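Local coordinates for protein malate synthase (PDB 3OYZ) that condenses acetyl-CoA with glyoxylate and hydrolyses the resulting malyl-CoA to malate and CoA, a magnesium-dependent step of the glyoxylate cycle, at residues A[263-266]-A[267-271]; A[412-415]-A[416-420]. All coordinates share one frame; numbering follows the deposited sequence.

Contact 1 of 2, residues A[263-266]-A[267-271]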
loop_
_atom_site.group_PDB
_atom_site.type_symbol
_atom_site.label_atom_id
_atom_site.label_comp_id
_atom_site.label_asym_id
_atom_site.label_seq_id
_atom_site.Cartn_x
_atom_site.Cartn_y
_atom_site.Cartn_z
ATOM N N GLN A 263 2.569 -1.887 29.066
ATOM C CA GLN A 263 2.717 -2.222 27.625
ATOM C C GLN A 263 3.916 -3.128 27.349
ATOM O O GLN A 263 3.814 -4.102 26.587
ATOM C CB GLN A 263 2.662 -0.979 26.735
ATOM C CG GLN A 263 1.267 -0.385 26.616
ATOM C CD GLN A 263 1.226 0.757 25.584
ATOM O OE1 GLN A 263 2.261 1.335 25.322
ATOM N NE2 GLN A 263 0.065 1.153 25.101
ATOM N N VAL A 264 5.015 -2.914 28.062
ATOM C CA VAL A 264 6.156 -3.799 27.905
ATOM C C VAL A 264 5.786 -5.279 28.097
ATOM O O VAL A 264 6.096 -6.195 27.295
ATOM C CB VAL A 264 7.322 -3.381 28.826
ATOM C CG1 VAL A 264 8.428 -4.393 28.670
ATOM C CG2 VAL A 264 7.888 -2.068 28.363
ATOM N N VAL A 265 5.069 -5.533 29.197
ATOM C CA VAL A 265 4.738 -6.925 29.512
ATOM C C VAL A 265 3.836 -7.450 28.416
ATOM O O VAL A 265 4.051 -8.539 27.924
ATOM C CB VAL A 265 3.994 -7.097 30.883
ATOM C CG1 VAL A 265 3.547 -8.585 31.042
ATOM C CG2 VAL A 265 4.909 -6.663 32.046
ATOM N N GLU A 266 2.761 -6.748 28.079
ATOM C CA GLU A 266 1.860 -7.247 27.014
ATOM C C GLU A 266 2.583 -7.514 25.677
ATOM O O GLU A 266 2.471 -8.570 25.045
ATOM C CB GLU A 266 0.758 -6.213 26.772
ATOM C CG GLU A 266 -0.278 -6.197 27.891
ATOM C CD GLU A 266 -1.250 -7.392 27.836
ATOM O OE1 GLU A 266 -1.526 -7.930 26.741
ATOM O OE2 GLU A 266 -1.736 -7.836 28.892
ATOM N N ALA A 267 3.434 -6.568 25.292
ATOM C CA ALA A 267 4.072 -6.670 23.985
ATOM C C ALA A 267 5.158 -7.734 24.031
ATOM O O ALA A 267 5.474 -8.323 23.009
ATOM C CB ALA A 267 4.659 -5.283 23.565
ATOM N N ASN A 268 5.737 -8.043 25.186
ATOM C CA ASN A 268 6.695 -9.179 25.285
ATOM C C ASN A 268 6.069 -10.555 25.129
ATOM O O ASN A 268 6.702 -11.520 24.651
ATOM C CB ASN A 268 7.497 -9.149 26.596
ATOM C CG ASN A 268 8.773 -8.353 26.500
ATOM O OD1 ASN A 268 9.369 -8.231 25.416
ATOM N ND2 ASN A 268 9.182 -7.754 27.627
ATOM N N THR A 269 4.797 -10.642 25.476
ATOM C CA THR A 269 4.088 -11.927 25.464
ATOM C C THR A 269 3.325 -12.160 24.181
ATOM O O THR A 269 3.219 -13.282 23.694
ATOM C CB THR A 269 2.930 -11.941 26.538
ATOM O OG1 THR A 269 3.349 -11.256 27.720
ATOM C CG2 THR A 269 2.541 -13.336 26.885
ATOM N N SER A 270 2.764 -11.093 23.633
ATOM C CA SER A 270 1.919 -11.232 22.458
ATOM C C SER A 270 2.479 -12.048 21.284
ATOM O O SER A 270 1.725 -12.852 20.762
ATOM C CB SER A 270 1.455 -9.875 21.932
ATOM O OG SER A 270 1.052 -10.078 20.576
ATOM N N PRO A 271 3.751 -11.882 20.860
ATOM C CA PRO A 271 4.071 -12.672 19.670
ATOM C C PRO A 271 4.594 -14.083 19.936
ATOM O O PRO A 271 4.874 -14.817 18.989
ATOM C CB PRO A 271 5.221 -11.866 19.041
ATOM C CG PRO A 271 5.917 -11.233 20.227
ATOM C CD PRO A 271 4.735 -10.795 21.049
#
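With chi1 at -38°, T269 sets OG1 beside its own backbone N and points it back down the helix at the carbonyl of V265, four residues earlier; V264, whose CG1 is anti to the backbone N (chi1 176°), lies alongside N268, and the two side chains point the same way. T269 OG1 donates to V265 O over 2.8 Å, tilted from the carbonyl plane, while T269 N adds a weak bond to that oxygen at 3.3 Å. The stronger backbone bond of T269 N goes to E266 O, 3.1 Å away and well above the carbonyl plane, and S270 N meets E266 O nearly head-on at 2.9 Å, giving that oxygen two donors. Replacing T269 by a valine would remove the hydroxyl and would probably leave V265 O with little more than the weak backbone bond.

These turns belong to helix 261-269, which follows the eighth strand, 255-258, of the TIM barrel. A267 packs on I256 of that strand and on Y241 and M245 of helix 238-249. V264 CG1 comes to 3.6 Å from N268 ND2, and the amide itself is engaged further out, OD1 with T13 and ND2 with the carbonyls of M40 and A42. E266, bent at chi2, turns its carboxylate to a salt bridge with R242. The side chain of V264 lies about 8 Å from bound acetyl-CoA.

Contact 2 of 2, residues A[412-415]-A[416-420]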
loop_
_atom_site.group_PDB
_atom_site.type_symbol
_atom_site.label_atom_id
_atom_site.label_comp_id
_atom_site.label_asym_id
_atom_site.label_seq_id
_atom_site.Cartn_x
_atom_site.Cartn_y
_atom_site.Cartn_z
ATOM N N GLN A 412 -16.724 33.251 2.266
ATOM C CA GLN A 412 -17.254 32.198 3.110
ATOM C C GLN A 412 -17.263 32.700 4.543
ATOM O O GLN A 412 -17.742 31.978 5.400
ATOM C CB GLN A 412 -16.390 30.911 3.014
ATOM C CG GLN A 412 -16.862 29.997 1.892
ATOM C CD GLN A 412 -16.052 28.692 1.707
ATOM O OE1 GLN A 412 -15.199 28.345 2.516
ATOM N NE2 GLN A 412 -16.395 27.948 0.677
ATOM N N HIS A 413 -16.769 33.912 4.823
ATOM C CA HIS A 413 -16.644 34.402 6.212
ATOM C C HIS A 413 -17.946 34.390 7.022
ATOM O O HIS A 413 -17.950 34.126 8.235
ATOM C CB HIS A 413 -16.050 35.803 6.276
ATOM C CG HIS A 413 -14.562 35.845 6.107
ATOM N ND1 HIS A 413 -13.827 36.983 6.357
ATOM C CD2 HIS A 413 -13.669 34.900 5.723
ATOM C CE1 HIS A 413 -12.546 36.749 6.143
ATOM N NE2 HIS A 413 -12.428 35.493 5.745
ATOM N N GLU A 414 -19.044 34.561 6.302
ATOM C CA GLU A 414 -20.369 34.756 6.839
ATOM C C GLU A 414 -20.935 33.394 7.222
ATOM O O GLU A 414 -21.375 33.231 8.362
ATOM C CB GLU A 414 -21.251 35.379 5.753
ATOM C CG GLU A 414 -22.403 36.234 6.268
ATOM C CD GLU A 414 -23.676 35.943 5.490
ATOM O OE1 GLU A 414 -23.994 36.703 4.547
ATOM O OE2 GLU A 414 -24.332 34.918 5.799
ATOM N N GLU A 415 -20.936 32.431 6.297
ATOM C CA GLU A 415 -21.365 31.077 6.657
ATOM C C GLU A 415 -20.494 30.447 7.744
ATOM O O GLU A 415 -20.990 29.642 8.519
ATOM C CB GLU A 415 -21.527 30.164 5.452
ATOM C CG GLU A 415 -22.658 30.605 4.534
ATOM C CD GLU A 415 -22.514 30.089 3.110
ATOM O OE1 GLU A 415 -23.238 29.126 2.761
ATOM O OE2 GLU A 415 -21.694 30.636 2.336
ATOM N N LEU A 416 -19.239 30.862 7.876
ATOM C CA LEU A 416 -18.375 30.226 8.873
ATOM C C LEU A 416 -18.682 30.803 10.259
ATOM O O LEU A 416 -18.663 30.094 11.279
ATOM C CB LEU A 416 -16.886 30.374 8.520
ATOM C CG LEU A 416 -16.388 29.607 7.278
ATOM C CD1 LEU A 416 -15.037 30.177 6.873
ATOM C CD2 LEU A 416 -16.264 28.114 7.549
ATOM N N GLU A 417 -18.943 32.110 10.255
ATOM C CA GLU A 417 -19.588 32.791 11.389
ATOM C C GLU A 417 -20.963 32.271 11.798
ATOM O O GLU A 417 -21.137 31.969 12.969
ATOM C CB GLU A 417 -19.461 34.302 11.283
ATOM C CG GLU A 417 -18.224 34.676 12.072
ATOM C CD GLU A 417 -17.567 35.946 11.577
ATOM O OE1 GLU A 417 -18.336 36.891 11.267
ATOM O OE2 GLU A 417 -16.310 35.976 11.491
ATOM N N GLU A 418 -21.897 32.068 10.875
ATOM C CA GLU A 418 -23.079 31.278 11.221
ATOM C C GLU A 418 -22.760 29.900 11.825
ATOM O O GLU A 418 -23.301 29.524 12.873
ATOM C CB GLU A 418 -24.001 31.115 10.007
ATOM C CG GLU A 418 -24.931 32.312 9.789
ATOM C CD GLU A 418 -25.219 32.620 8.318
ATOM O OE1 GLU A 418 -24.997 31.744 7.433
ATOM O OE2 GLU A 418 -25.667 33.764 8.062
ATOM N N ARG A 419 -21.882 29.131 11.178
ATOM C CA ARG A 419 -21.599 27.758 11.608
ATOM C C ARG A 419 -20.898 27.682 12.972
ATOM O O ARG A 419 -21.273 26.827 13.773
ATOM C CB ARG A 419 -20.960 26.916 10.472
ATOM C CG ARG A 419 -19.786 26.025 10.858
ATOM C CD ARG A 419 -19.093 25.304 9.661
ATOM N NE ARG A 419 -18.523 24.053 10.161
ATOM C CZ ARG A 419 -19.123 22.867 10.055
ATOM N NH1 ARG A 419 -20.287 22.783 9.426
ATOM N NH2 ARG A 419 -18.579 21.770 10.574
ATOM N N TYR A 420 -19.948 28.571 13.272
ATOM C CA TYR A 420 -19.231 28.531 14.545
ATOM C C TYR A 420 -19.570 29.557 15.637
ATOM O O TYR A 420 -19.321 29.294 16.821
ATOM C CB TYR A 420 -17.710 28.605 14.351
ATOM C CG TYR A 420 -17.154 27.433 13.571
ATOM C CD1 TYR A 420 -17.093 26.159 14.128
ATOM C CD2 TYR A 420 -16.744 27.600 12.255
ATOM C CE1 TYR A 420 -16.610 25.068 13.389
ATOM C CE2 TYR A 420 -16.270 26.529 11.511
ATOM C CZ TYR A 420 -16.190 25.279 12.087
ATOM O OH TYR A 420 -15.703 24.258 11.323
#
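The backbone runs from Q412 into a regular first pair of helical turns: the amides of L416, E417, E418 and R419 each bond to the carbonyl four residues back. The straightest is E418 N to E414 O, at 2.8 Å with an N-H...O angle of 172°. L416 folds its branch back over the start of the helix, CG lying 3.3 Å from Q412 O and CD1 4.2 Å from Q412 CB.

E414 and E418, one turn apart, run side by side with their carboxylate planes 68° apart. E414 OE2 sits only 2.9 Å from E418 OE2; with two acceptors this close, a shared proton or a raised pKa is possible. At the C-terminal end R419 CG rests over one face of the Y420 ring, near the rim, and R419 NE donates to Y420 OH at 3.1 Å. Both R419 NH2 and Y420 OH also bond to P273 O of a neighbouring subunit, whose R12 and G39 hold the Q412 amide.

Within its own chain the helix packs by L416 on F402, V405 and Y406 of helix 397-408, where H413 stacks on Y406, and by E417 and Y420 on helix 422-428.

Going from the N terminus, the chain first builds the TIM barrel and reaches contact 1 at its last helix, 261-269; contact 2 comes much later, in helix 413-420 of the C-terminal helical region. Each is a turn-to-turn contact within one continuous stretch, so neither closes a long loop, and they stand in series without nesting or crossing. Within one chain contact 1 and contact 2 do not touch: their nearest atoms are about 31 Å apart and their centres about 49 Å apart. In the trimer they come together between subunits: N268 and T269 of contact 1 pack against Q412 and R419 of a neighbouring subunit, so this barrel helix meets residues 412-420 of the next copy.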